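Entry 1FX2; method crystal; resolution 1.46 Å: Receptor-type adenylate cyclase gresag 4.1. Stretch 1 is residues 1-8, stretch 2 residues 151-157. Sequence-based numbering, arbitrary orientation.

Stretch 1 1-8: NNNRAPKE
Stretch 2 (151-157) TKGYDYY

Two side-chain-to-backbone hydrogen bonds, one given by each stretch, join the start of this chain to a strand and the loop leading into it, at least 147 residues away in sequence. Tyr156 OH donates to Pro6 O at 2.6 Å; the tyrosine is m (chi1 -53°, chi2 80°), and the carbonyl lies at the ring edge, near its plane. Pro6 N, 3.3 Å from Tyr156 OH, has no hydrogen to share. Asn2 ND2 donates to Lys152 O at 2.7 Å and a nearly straight 172°, from an m rotamer (chi1 -84°, chi2 -16°).

Residues 2-4 form a 3-10 segment, with Ala5 N bonded to Asn2 O at 3.0 Å; Ala5 and Pro6 then extend (phi/psi -69/127° and -61/126°), and Lys7 turns at -125/-13°. In stretch 2, Lys152 takes a left-handed 68/23°, Gly153 -118/175°, and strand 154-157 follows. Asn2 CA stands 6.6 Å from Gly153 CA, and Ala5 CA 6.7 Å from Tyr154 CA. Along the strand, Tyr154 and Tyr156 point toward stretch 1 while Asp155, between them, points away.

Tyr154 (m, chi1 -71°, chi2 79°) has the largest covered area, 85 of the 322 Å² summed over both sides. Lys7 CG lies over one face, 4.1 Å from the Tyr154 ring centroid, whereas Asn2 CG sits at the edge, 3.9 Å from Tyr154 CE1. Ala5 CB touches both tyrosines, 3.7 Å from Tyr154 CD1 and 3.6 Å from Tyr156 OH. Lys7 (m, t, t, p) curls its amine back onto its own stretch: Lys7 NZ donates to Ala5 O at 2.7 Å and Asn2 O at 2.8 Å. Its aliphatic stem thus packs on the ring while the amine is held by backbone carbonyls of its own stretch. Pro6, C-gamma exo, completes the packing with Pro6 CD 4.0 Å from Tyr156 CZ.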

# COMPACT_ATOMS: atom_id res chain seq x y z
N ASN A 1 -8.51 33.70 2.81
CA ASN A 1 -7.18 33.44 2.17
C ASN A 1 -7.23 32.39 1.06
O ASN A 1 -6.72 31.24 1.21
CB ASN A 1 -6.11 33.07 3.23
CG ASN A 1 -4.68 33.54 2.85
OD1 ASN A 1 -3.77 33.57 3.70
ND2 ASN A 1 -4.49 33.91 1.58
N ASN A 2 -7.83 32.79 -0.07
CA ASN A 2 -7.91 31.90 -1.24
C ASN A 2 -6.51 31.71 -1.81
O ASN A 2 -6.29 30.83 -2.64
CB ASN A 2 -8.81 32.43 -2.34
CG ASN A 2 -10.27 32.10 -2.14
OD1 ASN A 2 -10.65 31.24 -1.33
ND2 ASN A 2 -11.13 32.81 -2.87
N ASN A 3 -5.54 32.48 -1.34
CA ASN A 3 -4.18 32.35 -1.78
C ASN A 3 -3.61 30.92 -1.57
O ASN A 3 -2.86 30.44 -2.38
CB ASN A 3 -3.32 33.42 -1.08
CG ASN A 3 -1.89 32.99 -0.84
OD1 ASN A 3 -1.14 32.71 -1.80
ND2 ASN A 3 -1.49 32.93 0.45
N ARG A 4 -4.06 30.25 -0.52
CA ARG A 4 -3.57 28.90 -0.22
C ARG A 4 -4.33 27.82 -0.92
O ARG A 4 -3.90 26.63 -0.93
CB ARG A 4 -3.59 28.67 1.28
CG ARG A 4 -2.51 29.51 1.97
CD ARG A 4 -2.83 29.73 3.43
NE ARG A 4 -1.92 30.73 3.99
CZ ARG A 4 -1.83 31.02 5.29
NH1 ARG A 4 -2.58 30.38 6.16
NH2 ARG A 4 -0.99 31.97 5.71
N ALA A 5 -5.43 28.15 -1.59
CA ALA A 5 -6.21 27.16 -2.33
C ALA A 5 -5.49 26.65 -3.56
O ALA A 5 -4.96 27.45 -4.34
CB ALA A 5 -7.55 27.74 -2.79
N PRO A 6 -5.37 25.32 -3.70
CA PRO A 6 -4.74 24.74 -4.93
C PRO A 6 -5.66 25.21 -6.09
O PRO A 6 -6.92 25.07 -6.05
CB PRO A 6 -4.92 23.24 -4.72
CG PRO A 6 -4.75 23.13 -3.19
CD PRO A 6 -5.60 24.28 -2.65
N LYS A 7 -5.05 25.86 -7.12
CA LYS A 7 -5.85 26.36 -8.25
C LYS A 7 -5.42 25.91 -9.62
O LYS A 7 -6.13 26.13 -10.59
CB LYS A 7 -5.79 27.90 -8.28
CG LYS A 7 -6.20 28.55 -7.02
CD LYS A 7 -5.76 30.05 -7.11
CE LYS A 7 -6.01 30.61 -5.78
NZ LYS A 7 -4.88 30.11 -4.92
N GLU A 8 -4.23 25.32 -9.71
CA GLU A 8 -3.71 24.94 -11.05
C GLU A 8 -4.19 23.53 -11.36
O GLU A 8 -3.80 22.58 -10.67
CB GLU A 8 -2.20 25.05 -11.00
CG GLU A 8 -1.50 24.42 -12.26
CD GLU A 8 -2.12 24.87 -13.60
OE1 GLU A 8 -2.39 26.07 -13.77
OE2 GLU A 8 -2.34 23.97 -14.43
N THR A 151 -19.98 31.16 -2.56
CA THR A 151 -19.08 31.30 -1.43
C THR A 151 -17.80 32.11 -1.64
O THR A 151 -17.19 32.53 -0.66
CB THR A 151 -18.61 29.91 -0.88
OG1 THR A 151 -17.74 29.27 -1.83
CG2 THR A 151 -19.79 28.99 -0.57
N LYS A 152 -17.40 32.31 -2.90
CA LYS A 152 -16.16 33.01 -3.31
C LYS A 152 -14.94 32.13 -2.90
O LYS A 152 -13.83 32.60 -2.71
CB LYS A 152 -16.05 34.45 -2.79
CG LYS A 152 -15.51 34.63 -1.36
CD LYS A 152 -15.67 36.08 -0.83
CE LYS A 152 -15.13 36.19 0.62
NZ LYS A 152 -15.07 37.60 1.15
N GLY A 153 -15.20 30.85 -2.74
CA GLY A 153 -14.13 29.93 -2.38
C GLY A 153 -13.91 28.90 -3.45
O GLY A 153 -14.61 28.85 -4.46
N TYR A 154 -12.88 28.08 -3.27
CA TYR A 154 -12.65 27.02 -4.21
C TYR A 154 -13.10 25.64 -3.73
O TYR A 154 -13.12 25.40 -2.56
CB TYR A 154 -11.15 26.88 -4.56
CG TYR A 154 -10.65 28.01 -5.39
CD1 TYR A 154 -10.33 29.23 -4.79
CD2 TYR A 154 -10.48 27.84 -6.75
CE1 TYR A 154 -9.86 30.30 -5.55
CE2 TYR A 154 -10.01 28.91 -7.53
CZ TYR A 154 -9.71 30.11 -6.90
OH TYR A 154 -9.23 31.17 -7.64
N ASP A 155 -13.53 24.82 -4.65
CA ASP A 155 -13.97 23.46 -4.38
C ASP A 155 -13.36 22.49 -5.35
O ASP A 155 -12.84 22.86 -6.43
CB ASP A 155 -15.49 23.35 -4.40
CG ASP A 155 -16.03 22.28 -3.38
OD1 ASP A 155 -15.35 21.27 -2.97
OD2 ASP A 155 -17.21 22.48 -3.01
N TYR A 156 -13.45 21.21 -4.99
CA TYR A 156 -12.79 20.15 -5.73
C TYR A 156 -13.69 19.02 -5.96
O TYR A 156 -14.29 18.54 -5.01
CB TYR A 156 -11.51 19.72 -4.94
CG TYR A 156 -10.62 20.92 -4.62
CD1 TYR A 156 -10.88 21.79 -3.53
CD2 TYR A 156 -9.60 21.30 -5.48
CE1 TYR A 156 -10.19 22.97 -3.33
CE2 TYR A 156 -8.88 22.44 -5.30
CZ TYR A 156 -9.17 23.33 -4.22
OH TYR A 156 -8.54 24.50 -4.05
N TYR A 157 -13.70 18.53 -7.21
CA TYR A 157 -14.60 17.48 -7.64
C TYR A 157 -13.97 16.32 -8.34
O TYR A 157 -12.90 16.41 -8.92
CB TYR A 157 -15.63 18.10 -8.64
CG TYR A 157 -16.41 19.23 -8.01
CD1 TYR A 157 -16.06 20.56 -8.21
CD2 TYR A 157 -17.51 18.95 -7.19
CE1 TYR A 157 -16.81 21.60 -7.61
CE2 TYR A 157 -18.26 19.97 -6.59
CZ TYR A 157 -17.91 21.28 -6.82
OH TYR A 157 -18.71 22.27 -6.30